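Local atomic coordinates of mannonate dehydratase (Streptococcus suis, PDB entry 3BDK), a protein that probably catalyses the dehydration of D-mannonate to 2-dehydro-3-deoxy-D-gluconate, using ferrous iron or manganese, in pentose and glucuronate interconversion. Residues Leu140-Lys151 with Gly293-Ala301. Residues are numbered along the deposited sequence; the frame is centred on the assembly and turned at random.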
loop_
_atom_site.group_PDB
_atom_site.type_symbol
_atom_site.label_atom_id
_atom_site.label_comp_id
_atom_site.label_asym_id
_atom_site.label_seq_id
_atom_site.Cartn_x
_atom_site.Cartn_y
_atom_site.Cartn_z
ATOM N N LEU A 140 1.760 10.308 15.929
ATOM C CA LEU A 140 0.594 9.432 15.789
ATOM C C LEU A 140 0.719 8.246 16.777
ATOM O O LEU A 140 1.822 7.948 17.245
ATOM C CB LEU A 140 0.462 8.943 14.333
ATOM C CG LEU A 140 -0.062 9.972 13.317
ATOM C CD1 LEU A 140 0.274 9.569 11.900
ATOM C CD2 LEU A 140 -1.547 10.170 13.432
ATOM N N PRO A 141 -0.411 7.585 17.114
ATOM C CA PRO A 141 -0.444 6.402 17.989
ATOM C C PRO A 141 0.556 5.309 17.662
ATOM O O PRO A 141 1.054 4.667 18.582
ATOM C CB PRO A 141 -1.852 5.875 17.796
ATOM C CG PRO A 141 -2.640 7.094 17.572
ATOM C CD PRO A 141 -1.773 7.969 16.698
ATOM N N ASP A 142 0.860 5.079 16.391
ATOM C CA ASP A 142 1.791 4.003 16.055
ATOM C C ASP A 142 3.271 4.412 16.153
ATOM O O ASP A 142 4.166 3.618 15.797
ATOM C CB ASP A 142 1.458 3.357 14.693
ATOM C CG ASP A 142 1.656 4.305 13.512
ATOM O OD1 ASP A 142 2.294 5.356 13.675
ATOM O OD2 ASP A 142 1.162 3.996 12.407
ATOM N N GLY A 143 3.525 5.646 16.614
ATOM C CA GLY A 143 4.909 6.162 16.778
ATOM C C GLY A 143 5.474 6.917 15.574
ATOM O O GLY A 143 6.486 7.608 15.706
ATOM N N SER A 144 4.827 6.793 14.402
ATOM C CA SER A 144 5.140 7.617 13.198
ATOM C C SER A 144 4.729 9.059 13.437
ATOM O O SER A 144 4.132 9.352 14.479
ATOM C CB SER A 144 4.431 7.084 11.957
ATOM O OG SER A 144 3.035 7.310 12.009
ATOM N N THR A 145 5.044 9.966 12.511
ATOM C CA THR A 145 4.660 11.382 12.682
ATOM C C THR A 145 4.012 11.967 11.435
ATOM O O THR A 145 4.270 11.504 10.322
ATOM C CB THR A 145 5.854 12.285 13.061
ATOM O OG1 THR A 145 6.722 12.435 11.931
ATOM C CG2 THR A 145 6.634 11.739 14.252
ATOM N N SER A 146 3.179 12.992 11.611
ATOM C CA SER A 146 2.455 13.583 10.476
ATOM C C SER A 146 2.101 15.060 10.692
ATOM O O SER A 146 2.208 15.583 11.800
ATOM C CB SER A 146 1.190 12.785 10.163
ATOM O OG SER A 146 0.184 13.041 11.138
ATOM N N LEU A 147 1.696 15.734 9.624
ATOM C CA LEU A 147 1.386 17.155 9.708
ATOM C C LEU A 147 0.069 17.351 10.440
ATOM O O LEU A 147 -0.891 16.607 10.237
ATOM C CB LEU A 147 1.275 17.772 8.313
ATOM C CG LEU A 147 2.256 17.379 7.219
ATOM C CD1 LEU A 147 1.910 18.144 5.963
ATOM C CD2 LEU A 147 3.668 17.718 7.634
ATOM N N ALA A 148 0.021 18.369 11.284
ATOM C CA ALA A 148 -1.185 18.652 12.000
ATOM C C ALA A 148 -1.359 20.149 12.047
ATOM O O ALA A 148 -0.381 20.900 12.124
ATOM C CB ALA A 148 -1.123 18.063 13.399
ATOM N N PHE A 149 -2.618 20.564 11.947
ATOM C CA PHE A 149 -3.055 21.912 12.234
ATOM C C PHE A 149 -3.870 21.863 13.516
ATOM O O PHE A 149 -4.997 21.367 13.518
ATOM C CB PHE A 149 -3.933 22.412 11.090
ATOM C CG PHE A 149 -4.480 23.790 11.299
ATOM C CD1 PHE A 149 -3.721 24.913 10.967
ATOM C CD2 PHE A 149 -5.754 23.977 11.812
ATOM C CE1 PHE A 149 -4.222 26.191 11.147
ATOM C CE2 PHE A 149 -6.260 25.257 12.008
ATOM C CZ PHE A 149 -5.491 26.366 11.671
ATOM N N LEU A 150 -3.311 22.368 14.607
ATOM C CA LEU A 150 -4.043 22.416 15.865
ATOM C C LEU A 150 -4.375 23.858 16.193
ATOM O O LEU A 150 -3.498 24.657 16.551
ATOM C CB LEU A 150 -3.243 21.781 17.003
ATOM C CG LEU A 150 -3.072 20.267 17.142
ATOM C CD1 LEU A 150 -2.408 19.654 15.924
ATOM C CD2 LEU A 150 -2.248 19.916 18.408
ATOM N N LYS A 151 -5.653 24.185 16.072
ATOM C CA LYS A 151 -6.122 25.547 16.255
ATOM C C LYS A 151 -5.499 26.227 17.474
ATOM O O LYS A 151 -4.778 27.219 17.337
ATOM C CB LYS A 151 -7.641 25.580 16.335
ATOM C CG LYS A 151 -8.318 25.561 14.988
ATOM C CD LYS A 151 -9.811 25.554 15.153
ATOM C CE LYS A 151 -10.499 25.145 13.890
ATOM N NZ LYS A 151 -11.943 25.076 14.152
ATOM N N GLY A 293 -11.635 17.895 14.088
ATOM C CA GLY A 293 -12.642 18.327 15.046
ATOM C C GLY A 293 -12.820 19.841 15.056
ATOM O O GLY A 293 -12.333 20.575 14.162
ATOM N N ALA A 294 -13.522 20.319 16.082
ATOM C CA ALA A 294 -13.512 21.733 16.349
ATOM C C ALA A 294 -12.067 22.172 16.712
ATOM O O ALA A 294 -11.731 23.353 16.592
ATOM C CB ALA A 294 -14.488 22.057 17.452
ATOM N N TRP A 295 -11.229 21.203 17.110
ATOM C CA TRP A 295 -9.836 21.426 17.522
ATOM C C TRP A 295 -8.844 21.626 16.368
ATOM O O TRP A 295 -7.668 21.941 16.588
ATOM C CB TRP A 295 -9.354 20.257 18.393
ATOM C CG TRP A 295 -9.425 18.887 17.693
ATOM C CD1 TRP A 295 -10.492 18.031 17.671
ATOM C CD2 TRP A 295 -8.394 18.254 16.918
ATOM N NE1 TRP A 295 -10.191 16.918 16.928
ATOM C CE2 TRP A 295 -8.912 17.031 16.454
ATOM C CE3 TRP A 295 -7.092 18.609 16.565
ATOM C CZ2 TRP A 295 -8.164 16.151 15.688
ATOM C CZ3 TRP A 295 -6.355 17.739 15.779
ATOM C CH2 TRP A 295 -6.890 16.525 15.356
ATOM N N GLY A 296 -9.303 21.433 15.141
ATOM C CA GLY A 296 -8.391 21.421 14.007
ATOM C C GLY A 296 -8.369 20.044 13.381
ATOM O O GLY A 296 -9.415 19.397 13.231
ATOM N N PHE A 297 -7.182 19.578 13.015
ATOM C CA PHE A 297 -7.084 18.339 12.256
ATOM C C PHE A 297 -5.665 17.831 12.159
ATOM O O PHE A 297 -4.703 18.585 12.343
ATOM C CB PHE A 297 -7.669 18.511 10.848
ATOM C CG PHE A 297 -6.916 19.481 9.990
ATOM C CD1 PHE A 297 -7.248 20.820 9.981
ATOM C CD2 PHE A 297 -5.889 19.051 9.167
ATOM C CE1 PHE A 297 -6.552 21.730 9.178
ATOM C CE2 PHE A 297 -5.178 19.962 8.367
ATOM C CZ PHE A 297 -5.525 21.307 8.377
ATOM N N GLN A 298 -5.556 16.541 11.852
ATOM C CA GLN A 298 -4.284 15.877 11.713
ATOM C C GLN A 298 -4.322 14.872 10.579
ATOM O O GLN A 298 -5.248 14.046 10.492
ATOM C CB GLN A 298 -3.893 15.164 12.999
ATOM C CG GLN A 298 -2.550 14.436 12.821
ATOM C CD GLN A 298 -1.849 14.053 14.090
ATOM O OE1 GLN A 298 -0.776 13.486 14.029
ATOM N NE2 GLN A 298 -2.437 14.349 15.241
ATOM N N GLU A 299 -3.311 14.944 9.715
ATOM C CA GLU A 299 -3.152 14.003 8.622
ATOM C C GLU A 299 -2.818 12.616 9.174
ATOM O O GLU A 299 -2.067 12.492 10.143
ATOM C CB GLU A 299 -2.060 14.482 7.674
ATOM C CG GLU A 299 -2.427 15.783 6.988
ATOM C CD GLU A 299 -1.413 16.278 5.953
ATOM O OE1 GLU A 299 -0.686 15.451 5.338
ATOM O OE2 GLU A 299 -1.375 17.517 5.757
ATOM N N THR A 300 -3.382 11.586 8.547
ATOM C CA THR A 300 -3.194 10.219 8.999
ATOM C C THR A 300 -2.706 9.332 7.872
ATOM O O THR A 300 -2.390 9.802 6.789
ATOM C CB THR A 300 -4.513 9.604 9.570
ATOM O OG1 THR A 300 -5.490 9.496 8.530
ATOM C CG2 THR A 300 -5.063 10.441 10.715
ATOM N N ALA A 301 -2.635 8.042 8.147
ATOM C CA ALA A 301 -2.380 7.025 7.130
ATOM C C ALA A 301 -3.565 7.025 6.189
ATOM O O ALA A 301 -4.657 7.424 6.576
ATOM C CB ALA A 301 -2.243 5.666 7.797
#
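Phe-149 and Phe-297 form the hydrogen-bonded pair of an antiparallel join between strands 145-150 and 296-299, whose axes pass 4.8 Å apart. Both of their backbone bonds are made, Phe-297 N to Phe-149 O at 2.9 Å being the straighter (166° at the hydrogen). Above them the packing is tight: Phe-149 CB sits over one face of the Phe-297 ring, 3.6 Å from its centroid, while the two rings, 20° from parallel, barely overlap. Phe-149 has CG anti to the backbone N (chi1 178°), which carries its ring past that of Phe-297. On the same side of the sheet Leu-147 and Glu-299 run side by side, Leu-147 CD1 3.4 Å from Glu-299 OE2; that carboxylate is salt-bridged to Arg-133. Toward the turn 293-296, where Ala-294 is exposed, packing is looser: Lys-151 NZ hydrogen-bonds to Ala-294 O (3.0 Å) from above the carbonyl plane, and Leu-150 CG lies at the Trp-295 ring edge, 4.4 Å from CZ3. The segments form the middle of a four-stranded antiparallel sheet, between strands 135-139 and 290-293, separate from the parallel strands of the xylose isomerase-like TIM barrel; His-331 of the D-mannose pocket touches Leu-147 and Glu-299.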